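Local structure of C381 turret protein (Sulfolobus turreted icosahedral virus, 4IND) at residues 26-31 with 38-43; 86-89 with 93-96; 120-123 with 127-130; 289-294 with 320-325; 329-334 with 338-343. The protein probably forms the turrets of an archaeal virus as a five-subunit assembly of chains with three jelly-roll domains each. All blocks are in the same frame, centred on the assembly; numbering follows the deposited sequence.

Interaction 1 (26-31 with 38-43)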
# COMPACT_ATOMS: atom_id res chain seq x y z
N GLN A 26 -38.21 6.25 8.21
CA GLN A 26 -37.72 4.88 8.06
C GLN A 26 -36.47 4.59 8.90
O GLN A 26 -36.30 3.47 9.37
CB GLN A 26 -37.52 4.52 6.59
CG GLN A 26 -36.13 4.85 6.05
CD GLN A 26 -35.88 4.19 4.69
OE1 GLN A 26 -36.82 3.78 3.99
NE2 GLN A 26 -34.60 4.07 4.33
N ASP A 27 -35.61 5.59 9.11
CA ASP A 27 -34.47 5.37 9.99
C ASP A 27 -34.92 5.21 11.44
O ASP A 27 -34.42 4.34 12.16
CB ASP A 27 -33.44 6.52 9.90
CG ASP A 27 -32.60 6.46 8.63
OD1 ASP A 27 -32.95 5.67 7.74
OD2 ASP A 27 -31.58 7.21 8.54
N LEU A 28 -35.83 6.08 11.88
CA LEU A 28 -36.30 6.02 13.25
C LEU A 28 -36.99 4.67 13.48
O LEU A 28 -36.75 4.00 14.49
CB LEU A 28 -37.29 7.17 13.53
CG LEU A 28 -37.92 7.16 14.92
CD1 LEU A 28 -36.80 7.29 15.94
CD2 LEU A 28 -38.94 8.29 15.09
N ASP A 29 -37.84 4.27 12.54
CA ASP A 29 -38.56 2.99 12.69
C ASP A 29 -37.60 1.82 12.88
O ASP A 29 -37.85 0.93 13.69
CB ASP A 29 -39.46 2.72 11.48
CG ASP A 29 -40.63 3.67 11.38
OD1 ASP A 29 -40.91 4.44 12.34
OD2 ASP A 29 -41.29 3.64 10.32
N ALA A 30 -36.50 1.83 12.14
CA ALA A 30 -35.51 0.76 12.28
C ALA A 30 -34.81 0.87 13.64
O ALA A 30 -34.66 -0.12 14.34
CB ALA A 30 -34.51 0.81 11.15
N PHE A 31 -34.38 2.08 13.98
CA PHE A 31 -33.66 2.39 15.21
C PHE A 31 -34.38 1.85 16.45
O PHE A 31 -33.76 1.22 17.32
CB PHE A 31 -33.48 3.92 15.30
CG PHE A 31 -32.57 4.39 16.41
CD1 PHE A 31 -31.19 4.23 16.32
CD2 PHE A 31 -33.09 5.10 17.51
CE1 PHE A 31 -30.34 4.72 17.33
CE2 PHE A 31 -32.26 5.57 18.51
CZ PHE A 31 -30.89 5.39 18.43
N GLY A 38 -36.21 1.82 25.47
CA GLY A 38 -37.00 2.83 26.16
C GLY A 38 -38.03 3.47 25.25
O GLY A 38 -38.24 3.04 24.13
N SER A 39 -38.68 4.51 25.76
CA SER A 39 -39.69 5.24 25.01
C SER A 39 -39.10 6.51 24.41
O SER A 39 -38.00 6.93 24.78
CB SER A 39 -40.87 5.59 25.92
OG SER A 39 -41.54 4.42 26.36
N TYR A 40 -39.83 7.13 23.48
CA TYR A 40 -39.42 8.42 22.96
C TYR A 40 -40.66 9.22 22.64
O TYR A 40 -41.75 8.67 22.53
CB TYR A 40 -38.54 8.27 21.74
CG TYR A 40 -39.27 7.81 20.51
CD1 TYR A 40 -39.87 8.73 19.66
CD2 TYR A 40 -39.33 6.46 20.19
CE1 TYR A 40 -40.53 8.30 18.52
CE2 TYR A 40 -39.99 6.03 19.06
CZ TYR A 40 -40.57 6.96 18.22
OH TYR A 40 -41.23 6.54 17.08
N LYS A 41 -40.49 10.53 22.55
CA LYS A 41 -41.57 11.42 22.11
C LYS A 41 -41.00 12.20 20.94
O LYS A 41 -39.89 12.73 21.01
CB LYS A 41 -41.94 12.44 23.20
CG LYS A 41 -42.39 11.89 24.52
CD LYS A 41 -42.56 13.06 25.53
CE LYS A 41 -43.15 12.58 26.85
NZ LYS A 41 -43.03 13.64 27.90
N LEU A 42 -41.76 12.28 19.86
CA LEU A 42 -41.25 12.97 18.68
C LEU A 42 -41.51 14.45 18.88
O LEU A 42 -42.63 14.86 19.14
CB LEU A 42 -41.92 12.46 17.42
CG LEU A 42 -41.20 12.73 16.10
CD1 LEU A 42 -39.88 11.97 16.01
CD2 LEU A 42 -42.13 12.34 14.95
N LYS A 43 -40.47 15.27 18.80
CA LYS A 43 -40.64 16.70 19.05
C LYS A 43 -39.96 17.56 18.02
O LYS A 43 -38.97 17.17 17.40
CB LYS A 43 -40.12 17.09 20.43
CG LYS A 43 -40.96 16.59 21.59
CD LYS A 43 -40.51 17.21 22.90
CE LYS A 43 -41.40 16.75 24.05
NZ LYS A 43 -40.73 16.91 25.38
O HOH W 1 -41.40 4.60 14.71
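Leu28 and Tyr40 point at each other from opposite directions, one from the helix at 25-31 and the other from the residues that lead into strand 41-49. The end of the leucine lies over one face of the tyrosine ring. CD2 of Leu28 lies 3.5 Å from Tyr40 OH and 3.8 Å from Tyr40 CZ. Both branches are on the same side of the ring, CD1 over the face and CD2 farther out by the oxygen. Leu28 CG is anti to the backbone N (chi1 176°), which sends both methyls out from the helix toward the strand. Leu42 comes in beside the tyrosine and brings CD1 to 3.9 Å from Leu28 CD2. That one methyl therefore touches both partners. A water lies between Asp29 OD1 and Tyr40 OH, but its 2.4 Å to Asp29 OD1 is too short to trust, and the link is doubtful. Asp29 OD1 also forms a salt bridge with Lys25. Pro59 of strand 52-60 packs against both Leu28 and Tyr40 and extends the apolar patch. On the helix, Asp27 OD2 makes a salt bridge to Lys15 of the second subunit. The contact is a small apolar join between a short helix and a two-stranded antiparallel hairpin, 41-49 with 52-60, in the first galactose-binding domain-like region.

Interaction 2 (86-89 with 93-96)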
# COMPACT_ATOMS: atom_id res chain seq x y z
N VAL A 86 -26.85 15.06 19.36
CA VAL A 86 -27.99 15.19 20.27
C VAL A 86 -28.29 16.66 20.54
O VAL A 86 -27.48 17.54 20.22
CB VAL A 86 -27.77 14.48 21.63
CG1 VAL A 86 -27.49 13.00 21.44
CG2 VAL A 86 -26.62 15.14 22.39
N TYR A 87 -29.46 16.93 21.12
CA TYR A 87 -29.82 18.27 21.52
C TYR A 87 -30.49 18.20 22.89
O TYR A 87 -31.45 17.43 23.11
CB TYR A 87 -30.77 18.94 20.50
CG TYR A 87 -31.21 20.31 20.95
CD1 TYR A 87 -30.43 21.42 20.71
CD2 TYR A 87 -32.42 20.50 21.64
CE1 TYR A 87 -30.82 22.68 21.11
CE2 TYR A 87 -32.83 21.77 22.06
CZ TYR A 87 -32.01 22.86 21.80
OH TYR A 87 -32.38 24.13 22.20
N ASN A 88 -29.96 18.97 23.83
CA ASN A 88 -30.46 18.93 25.20
C ASN A 88 -31.61 19.91 25.33
O ASN A 88 -31.41 21.13 25.34
CB ASN A 88 -29.34 19.29 26.17
CG ASN A 88 -29.80 19.27 27.63
OD1 ASN A 88 -30.91 18.80 27.93
ND2 ASN A 88 -28.97 19.77 28.53
N THR A 89 -32.84 19.40 25.39
CA THR A 89 -34.01 20.26 25.46
C THR A 89 -34.25 20.79 26.86
O THR A 89 -35.08 21.65 27.04
CB THR A 89 -35.31 19.54 25.01
OG1 THR A 89 -35.63 18.51 25.95
CG2 THR A 89 -35.16 18.91 23.62
N SER A 93 -28.02 21.30 32.59
CA SER A 93 -27.03 20.41 32.01
C SER A 93 -27.40 18.97 32.30
O SER A 93 -28.01 18.68 33.34
CB SER A 93 -25.65 20.71 32.63
OG SER A 93 -25.17 21.94 32.18
N VAL A 94 -27.03 18.08 31.40
CA VAL A 94 -27.14 16.65 31.64
C VAL A 94 -25.80 16.02 31.33
O VAL A 94 -24.99 16.62 30.64
CB VAL A 94 -28.25 16.01 30.78
CG1 VAL A 94 -29.60 16.69 31.09
CG2 VAL A 94 -27.93 16.11 29.30
N THR A 95 -25.57 14.83 31.86
CA THR A 95 -24.30 14.15 31.63
C THR A 95 -24.52 12.82 30.92
O THR A 95 -25.59 12.20 31.04
CB THR A 95 -23.49 13.96 32.92
OG1 THR A 95 -24.09 12.92 33.69
CG2 THR A 95 -23.46 15.23 33.75
N VAL A 96 -23.53 12.41 30.15
CA VAL A 96 -23.58 11.13 29.48
C VAL A 96 -22.26 10.44 29.78
O VAL A 96 -21.23 11.10 29.96
CB VAL A 96 -23.76 11.33 27.96
CG1 VAL A 96 -23.23 10.15 27.20
CG2 VAL A 96 -25.24 11.58 27.62
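Asn88 and Val94 are the closest backbone pair between 86-89 and 93-96, with CA atoms 7.6 Å apart. Residues 86-88 end strand 78-88, and residues 94-96 form a short strand of another sheet. The two are not hydrogen-bonded partners, and side chains span the gap. Asn88 and Val94 approach from opposite directions. The amide of Asn88 comes up against the fork of the valine. Val94 CG2 lies over one face of the amide, 3.9 Å from Asn88 ND2. Val94 CG1 is almost equally far from both ends of the amide, 4.0 Å from Asn88 OD1 and 4.1 Å from Asn88 ND2. Asn88 CG is anti to the backbone N (chi1 180°), which carries the amide out across the gap. ND2 also reaches the chain at 4.0 Å from Ser93 CA. The buried amide is held by the turn between the segments. ND2 donates to Phe92 O, and OD1 accepts from Asn90 N. These two bonds fix which end of the amide faces which way. Leu138 of strand 138-147 packs on both Asn88 and Val94. The arrangement is an Asx turn at the end of strand 78-88, where the chain of the first jelly roll passes to the short strand 94-96 of another sheet.

Interaction 3 (120-123 with 127-130)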
# COMPACT_ATOMS: atom_id res chain seq x y z
N ASP A 120 -17.86 8.39 20.70
CA ASP A 120 -17.63 7.16 21.44
C ASP A 120 -16.76 6.23 20.62
O ASP A 120 -16.56 6.42 19.41
CB ASP A 120 -18.96 6.49 21.79
CG ASP A 120 -18.92 5.76 23.12
OD1 ASP A 120 -17.81 5.36 23.53
OD2 ASP A 120 -19.99 5.60 23.77
N ILE A 121 -16.23 5.21 21.28
CA ILE A 121 -15.32 4.30 20.61
C ILE A 121 -15.80 2.88 20.89
O ILE A 121 -16.17 2.56 22.03
CB ILE A 121 -13.89 4.49 21.09
CG1 ILE A 121 -13.42 5.91 20.75
CG2 ILE A 121 -12.98 3.43 20.47
CD1 ILE A 121 -12.11 6.30 21.41
N PHE A 122 -15.81 2.04 19.87
CA PHE A 122 -16.37 0.69 20.02
C PHE A 122 -15.57 -0.29 19.20
O PHE A 122 -15.50 -0.17 17.98
CB PHE A 122 -17.85 0.69 19.59
CG PHE A 122 -18.50 -0.69 19.58
CD1 PHE A 122 -18.43 -1.52 20.69
CD2 PHE A 122 -19.22 -1.11 18.49
CE1 PHE A 122 -19.04 -2.78 20.70
CE2 PHE A 122 -19.84 -2.37 18.47
CZ PHE A 122 -19.76 -3.20 19.58
N THR A 123 -14.96 -1.26 19.87
CA THR A 123 -14.24 -2.30 19.16
C THR A 123 -15.16 -3.47 18.91
O THR A 123 -15.55 -4.15 19.85
CB THR A 123 -13.02 -2.80 19.96
OG1 THR A 123 -12.15 -1.69 20.20
CG2 THR A 123 -12.26 -3.87 19.17
N GLY A 127 -17.59 -10.59 20.08
CA GLY A 127 -18.94 -10.36 20.60
C GLY A 127 -19.14 -9.14 21.51
O GLY A 127 -20.11 -9.08 22.26
N ASN A 128 -18.24 -8.17 21.44
CA ASN A 128 -18.39 -6.95 22.25
C ASN A 128 -19.74 -6.28 21.96
O ASN A 128 -20.20 -6.23 20.82
CB ASN A 128 -17.23 -6.00 21.95
CG ASN A 128 -17.08 -4.90 22.98
OD1 ASN A 128 -17.63 -4.97 24.08
ND2 ASN A 128 -16.29 -3.88 22.63
N ILE A 129 -20.38 -5.76 22.99
CA ILE A 129 -21.69 -5.15 22.85
C ILE A 129 -21.63 -3.67 23.17
O ILE A 129 -21.21 -3.30 24.27
CB ILE A 129 -22.68 -5.82 23.81
CG1 ILE A 129 -22.74 -7.32 23.52
CG2 ILE A 129 -24.04 -5.16 23.73
CD1 ILE A 129 -23.33 -8.15 24.64
N TYR A 130 -22.04 -2.82 22.23
CA TYR A 130 -22.04 -1.38 22.48
C TYR A 130 -23.19 -0.99 23.42
O TYR A 130 -24.30 -1.50 23.30
CB TYR A 130 -22.13 -0.59 21.17
CG TYR A 130 -22.14 0.90 21.44
CD1 TYR A 130 -20.98 1.55 21.86
CD2 TYR A 130 -23.31 1.65 21.32
CE1 TYR A 130 -20.98 2.91 22.13
CE2 TYR A 130 -23.32 3.02 21.62
CZ TYR A 130 -22.15 3.64 22.00
OH TYR A 130 -22.15 4.99 22.28
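Phe122, Asn128 and Tyr130 each hold CG anti to the backbone N, and this extended setting brings their side chains together between the segments. For Phe122 (chi1 175°) it brings the ring under Tyr130 CB, which lies 3.6 Å from the ring centroid and almost straight above it, a CH-pi contact. For Tyr130 the same setting carries the ring on past the phenylalanine to Asp120, with its edge toward the Phe122 face. The pair is edge-to-face (T-shaped), with planes 63° apart and centroids separated by 5.6 Å. Tyr130 OH ends at Asp120 and donates to OD2 over 2.7 Å, from the anti side and out of the carboxylate plane. The carboxylate has further donors: Ile121 N and Phe100 N at OD1, and Phe99 N at OD2. Several bonds therefore grip this buried acid and fix its rotation. Asn128 runs antiparallel alongside Phe122, its ND2 near CE1. Asn128 ND2 donates to Thr123 O over 2.9 Å at a fairly straight 161°, with the acceptor in the amide plane. Asn128 O lies at the edge of the Phe122 ring, 3.3 Å from CZ. Ile129 meets the third subunit through a hydrogen bond from its O to Tyr50 OH of that chain. The arrangement is a buried aromatic and carboxylate cluster that closes a tight connection between strands 114-124 and 130-134 in the first jelly roll.

Interaction 4 (289-294 with 320-325)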
# COMPACT_ATOMS: atom_id res chain seq x y z
N ASN A 289 18.30 4.03 28.66
CA ASN A 289 17.10 3.24 28.90
C ASN A 289 15.88 4.09 28.62
O ASN A 289 15.58 5.01 29.39
CB ASN A 289 17.07 2.71 30.34
CG ASN A 289 15.86 1.83 30.61
OD1 ASN A 289 14.89 1.83 29.84
ND2 ASN A 289 15.91 1.08 31.70
N VAL A 290 15.19 3.82 27.52
CA VAL A 290 14.01 4.63 27.17
C VAL A 290 12.72 3.84 27.30
O VAL A 290 11.67 4.25 26.78
CB VAL A 290 14.13 5.29 25.78
CG1 VAL A 290 15.39 6.17 25.72
CG2 VAL A 290 14.19 4.22 24.68
N GLN A 291 12.78 2.73 28.02
CA GLN A 291 11.55 1.95 28.26
C GLN A 291 10.46 2.81 28.92
O GLN A 291 10.73 3.52 29.90
CB GLN A 291 11.83 0.72 29.13
CG GLN A 291 10.57 -0.14 29.37
CD GLN A 291 10.79 -1.25 30.38
OE1 GLN A 291 11.57 -1.10 31.33
NE2 GLN A 291 10.09 -2.37 30.20
N GLY A 292 9.25 2.75 28.39
CA GLY A 292 8.14 3.49 28.96
C GLY A 292 8.06 4.93 28.52
O GLY A 292 7.25 5.68 29.03
N SER A 293 8.91 5.33 27.58
CA SER A 293 8.99 6.72 27.14
C SER A 293 8.15 7.02 25.91
O SER A 293 7.96 8.19 25.56
CB SER A 293 10.44 7.07 26.81
OG SER A 293 10.85 6.42 25.62
N GLY A 294 7.68 5.99 25.22
CA GLY A 294 7.00 6.17 23.95
C GLY A 294 7.99 6.21 22.81
O GLY A 294 7.70 6.74 21.73
N ASN A 320 15.10 -5.32 24.17
CA ASN A 320 13.77 -4.76 24.29
C ASN A 320 13.20 -5.20 25.64
O ASN A 320 12.71 -6.33 25.78
CB ASN A 320 12.87 -5.22 23.14
CG ASN A 320 11.41 -4.90 23.39
OD1 ASN A 320 11.09 -4.19 24.35
ND2 ASN A 320 10.53 -5.41 22.53
N LEU A 321 13.28 -4.33 26.64
CA LEU A 321 12.88 -4.68 28.00
C LEU A 321 11.41 -5.06 28.12
O LEU A 321 11.01 -5.69 29.10
CB LEU A 321 13.18 -3.52 28.95
CG LEU A 321 14.66 -3.30 29.28
CD1 LEU A 321 14.84 -2.04 30.10
CD2 LEU A 321 15.21 -4.51 30.05
N ASN A 322 10.61 -4.64 27.15
CA ASN A 322 9.19 -5.02 27.11
C ASN A 322 9.01 -6.47 26.65
O ASN A 322 7.95 -7.09 26.84
CB ASN A 322 8.41 -4.05 26.21
CG ASN A 322 8.37 -2.64 26.78
OD1 ASN A 322 8.40 -2.44 27.99
ND2 ASN A 322 8.30 -1.64 25.89
N ARG A 323 10.06 -7.02 26.05
CA ARG A 323 10.04 -8.41 25.61
C ARG A 323 10.85 -9.29 26.56
O ARG A 323 10.43 -10.41 26.87
CB ARG A 323 10.61 -8.52 24.20
CG ARG A 323 10.86 -9.96 23.77
CD ARG A 323 11.52 -10.06 22.42
NE ARG A 323 11.62 -11.45 21.99
CZ ARG A 323 12.64 -12.26 22.29
NH1 ARG A 323 13.66 -11.81 22.99
NH2 ARG A 323 12.63 -13.51 21.86
N SER A 324 11.98 -8.78 27.03
CA SER A 324 12.91 -9.56 27.84
C SER A 324 13.78 -8.69 28.75
O SER A 324 14.31 -7.66 28.31
CB SER A 324 13.80 -10.40 26.93
OG SER A 324 14.75 -11.13 27.70
N THR A 325 13.94 -9.11 30.00
CA THR A 325 14.80 -8.40 30.96
C THR A 325 16.24 -8.89 30.88
O THR A 325 17.12 -8.35 31.55
CB THR A 325 14.32 -8.58 32.41
OG1 THR A 325 14.11 -9.98 32.67
CG2 THR A 325 13.03 -7.81 32.64
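Gln291, Leu321 and Asn322 carry this contact between two loops. Gln291 reaches out with CG anti to the backbone N (chi1 -179°) and an extended chain beyond, so its amide arrives at the other loop. NE2 donates to Asn322 OD1 over 2.8 Å. The bond is almost straight at 175°, and the acceptor lies in the amide plane of Gln291. On the acceptor side the donor stands above the carbonyl plane of Asn322, 36° out of it. Leu321 crosses Gln291 at about a right angle. It lies over one face of the glutamine amide, CB on the nitrogen side and CD1 by the oxygen. Leu321 CB is 3.5 Å from Gln291 NE2, and Leu321 CD1 is 3.6 Å from Gln291 OE1. The same CD1 comes within 3.7 Å of Asn289 ND2. The other end of the Asn322 amide is tied outside the contact: ND2 donates to Leu380 O and to Glu379 OE1, while OD1 takes the glutamine. Both loops are stiffened from within. Asn289 OD1 accepts from Gln291 N, and Asn320 OD1 accepts from Asn322 N. Val290 O takes both Ser293 N and Ser293 OG. Gly292 N bonds to Glu379 OE1. The motifs are an Asx turn in each loop and a type II beta turn from Val290 to Ser293. They join the loops after strands 283-289 and 311-319 at one end of the third, nucleoplasmin-like jelly roll.

Interaction 5 (329-334 with 338-343)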
# COMPACT_ATOMS: atom_id res chain seq x y z
N THR A 329 24.35 -9.63 24.30
CA THR A 329 25.55 -8.98 23.81
C THR A 329 25.37 -8.66 22.34
O THR A 329 25.02 -9.55 21.56
CB THR A 329 26.77 -9.87 24.02
OG1 THR A 329 26.94 -10.12 25.42
CG2 THR A 329 28.03 -9.21 23.47
N VAL A 330 25.56 -7.40 21.97
CA VAL A 330 25.45 -6.98 20.56
C VAL A 330 26.83 -6.67 19.95
O VAL A 330 26.99 -6.59 18.73
CB VAL A 330 24.51 -5.79 20.38
CG1 VAL A 330 23.06 -6.21 20.65
CG2 VAL A 330 24.92 -4.63 21.29
N TRP A 331 27.82 -6.47 20.81
CA TRP A 331 29.21 -6.36 20.35
C TRP A 331 30.16 -6.63 21.49
O TRP A 331 29.97 -6.15 22.61
CB TRP A 331 29.52 -4.99 19.74
CG TRP A 331 30.85 -5.01 19.05
CD1 TRP A 331 32.03 -4.47 19.51
CD2 TRP A 331 31.16 -5.65 17.81
NE1 TRP A 331 33.03 -4.72 18.62
CE2 TRP A 331 32.54 -5.45 17.56
CE3 TRP A 331 30.42 -6.38 16.87
CZ2 TRP A 331 33.18 -5.94 16.42
CZ3 TRP A 331 31.05 -6.86 15.73
CH2 TRP A 331 32.42 -6.64 15.51
N ASP A 332 31.19 -7.41 21.21
CA ASP A 332 32.21 -7.71 22.19
C ASP A 332 33.50 -7.05 21.72
O ASP A 332 34.07 -7.45 20.71
CB ASP A 332 32.37 -9.22 22.33
CG ASP A 332 33.36 -9.60 23.41
OD1 ASP A 332 34.30 -8.82 23.67
OD2 ASP A 332 33.19 -10.68 24.01
N PHE A 333 33.93 -6.01 22.43
CA PHE A 333 35.07 -5.22 21.97
C PHE A 333 36.40 -5.95 22.13
O PHE A 333 37.40 -5.60 21.49
CB PHE A 333 35.10 -3.86 22.68
CG PHE A 333 33.95 -2.99 22.33
CD1 PHE A 333 33.98 -2.19 21.20
CD2 PHE A 333 32.80 -3.00 23.12
CE1 PHE A 333 32.87 -1.39 20.87
CE2 PHE A 333 31.70 -2.20 22.79
CZ PHE A 333 31.74 -1.40 21.67
N ILE A 334 36.43 -6.96 22.99
CA ILE A 334 37.63 -7.78 23.14
C ILE A 334 37.70 -8.79 22.00
O ILE A 334 38.68 -8.85 21.27
CB ILE A 334 37.65 -8.54 24.48
CG1 ILE A 334 37.46 -7.58 25.66
CG2 ILE A 334 38.92 -9.36 24.61
CD1 ILE A 334 38.51 -6.51 25.75
N SER A 338 37.94 -3.10 18.60
CA SER A 338 37.60 -1.87 19.32
C SER A 338 36.48 -1.03 18.70
O SER A 338 35.99 -0.09 19.32
CB SER A 338 38.86 -1.01 19.49
OG SER A 338 39.39 -0.70 18.23
N SER A 339 36.08 -1.35 17.48
CA SER A 339 34.95 -0.65 16.88
C SER A 339 34.06 -1.56 16.03
O SER A 339 34.50 -2.59 15.53
CB SER A 339 35.43 0.58 16.10
OG SER A 339 36.17 0.20 14.98
N THR A 340 32.80 -1.17 15.90
CA THR A 340 31.82 -1.99 15.20
C THR A 340 31.99 -1.85 13.69
O THR A 340 32.36 -0.79 13.20
CB THR A 340 30.40 -1.60 15.60
OG1 THR A 340 30.21 -0.21 15.33
CG2 THR A 340 30.17 -1.88 17.08
N PRO A 341 31.70 -2.93 12.94
CA PRO A 341 31.83 -2.94 11.48
C PRO A 341 30.71 -2.18 10.77
O PRO A 341 29.68 -1.88 11.36
CB PRO A 341 31.79 -4.43 11.13
CG PRO A 341 30.96 -5.04 12.22
CD PRO A 341 31.26 -4.24 13.47
N PRO A 342 30.92 -1.86 9.49
CA PRO A 342 29.93 -1.09 8.72
C PRO A 342 28.52 -1.68 8.73
O PRO A 342 27.54 -0.92 8.73
CB PRO A 342 30.51 -1.11 7.30
CG PRO A 342 32.01 -1.21 7.52
CD PRO A 342 32.14 -2.14 8.70
N SER A 343 28.39 -3.00 8.74
CA SER A 343 27.06 -3.63 8.65
C SER A 343 26.34 -3.73 10.00
O SER A 343 25.19 -4.17 10.06
CB SER A 343 27.18 -5.01 8.03
OG SER A 343 27.92 -5.85 8.89
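Trp331 touches Thr340 and Pro341, which lie over one face of its indole. The chain turns a corner at Val330, and Val330 and Trp331 both face Leu316 in a classic beta bulge. At Trp331, CG is anti to the backbone N (chi1 -169°), and the indole extends toward the loop 338-343. Thr340 CG2 sits over the five-membered ring, 3.9 Å from its centroid. Pro341 CD sits over the six-membered ring, 3.8 Å from its centroid and 29° off the normal. Both are CH-pi contacts. The proline is close, with CD 3.4 Å from Trp331 CH2. The indole NE1 is held by Gly337 O, in the turn between the segments. Next along, Asp332 OD1 accepts from Ile334 N, an Asx turn. Phe333 follows, with Trp331 CD1 3.4 Å above its ring plane, over the centre. Phe333 CD1 is 3.5 Å from Ser338 O, which lies near the plane of the phenylalanine ring. Ser338 O itself bonds to Ser303 OG, and Thr340 OG1 accepts from Ala302 N, so the loop is tied to strand 295-305. The third subunit adds Phe271, whose ring meets Trp331 edge-to-face. The arrangement is Trp331 packed under Thr340 and Pro341, with Phe333 beside it at the bend of the loop, at a subunit interface of the third, nucleoplasmin-like jelly roll.

In the fold
The five contacts follow one another along the chain without overlap. Interactions 1, 2 and 3 lie in the first galactose-binding domain-like region, with centres about 17 to 22 Å apart. Interactions 2 and 3 reach the same four-stranded sheet, through the neighbouring strands 78-88 and 114-124. Interactions 4 and 5 lie in the nucleoplasmin-like region, with centres about 22 Å apart. Interaction 4 joins the loops 289-294 and 320-325, and interaction 5 joins the end of strand 328-332 to the loop 338-343. The two groups sit on opposite sides of the chain's centre, and the centres of interactions 1 and 5 are about 70 Å apart. The chain is thus elongated. Interactions 3 and 5 both touch the third subunit, so this neighbour meets both end domains.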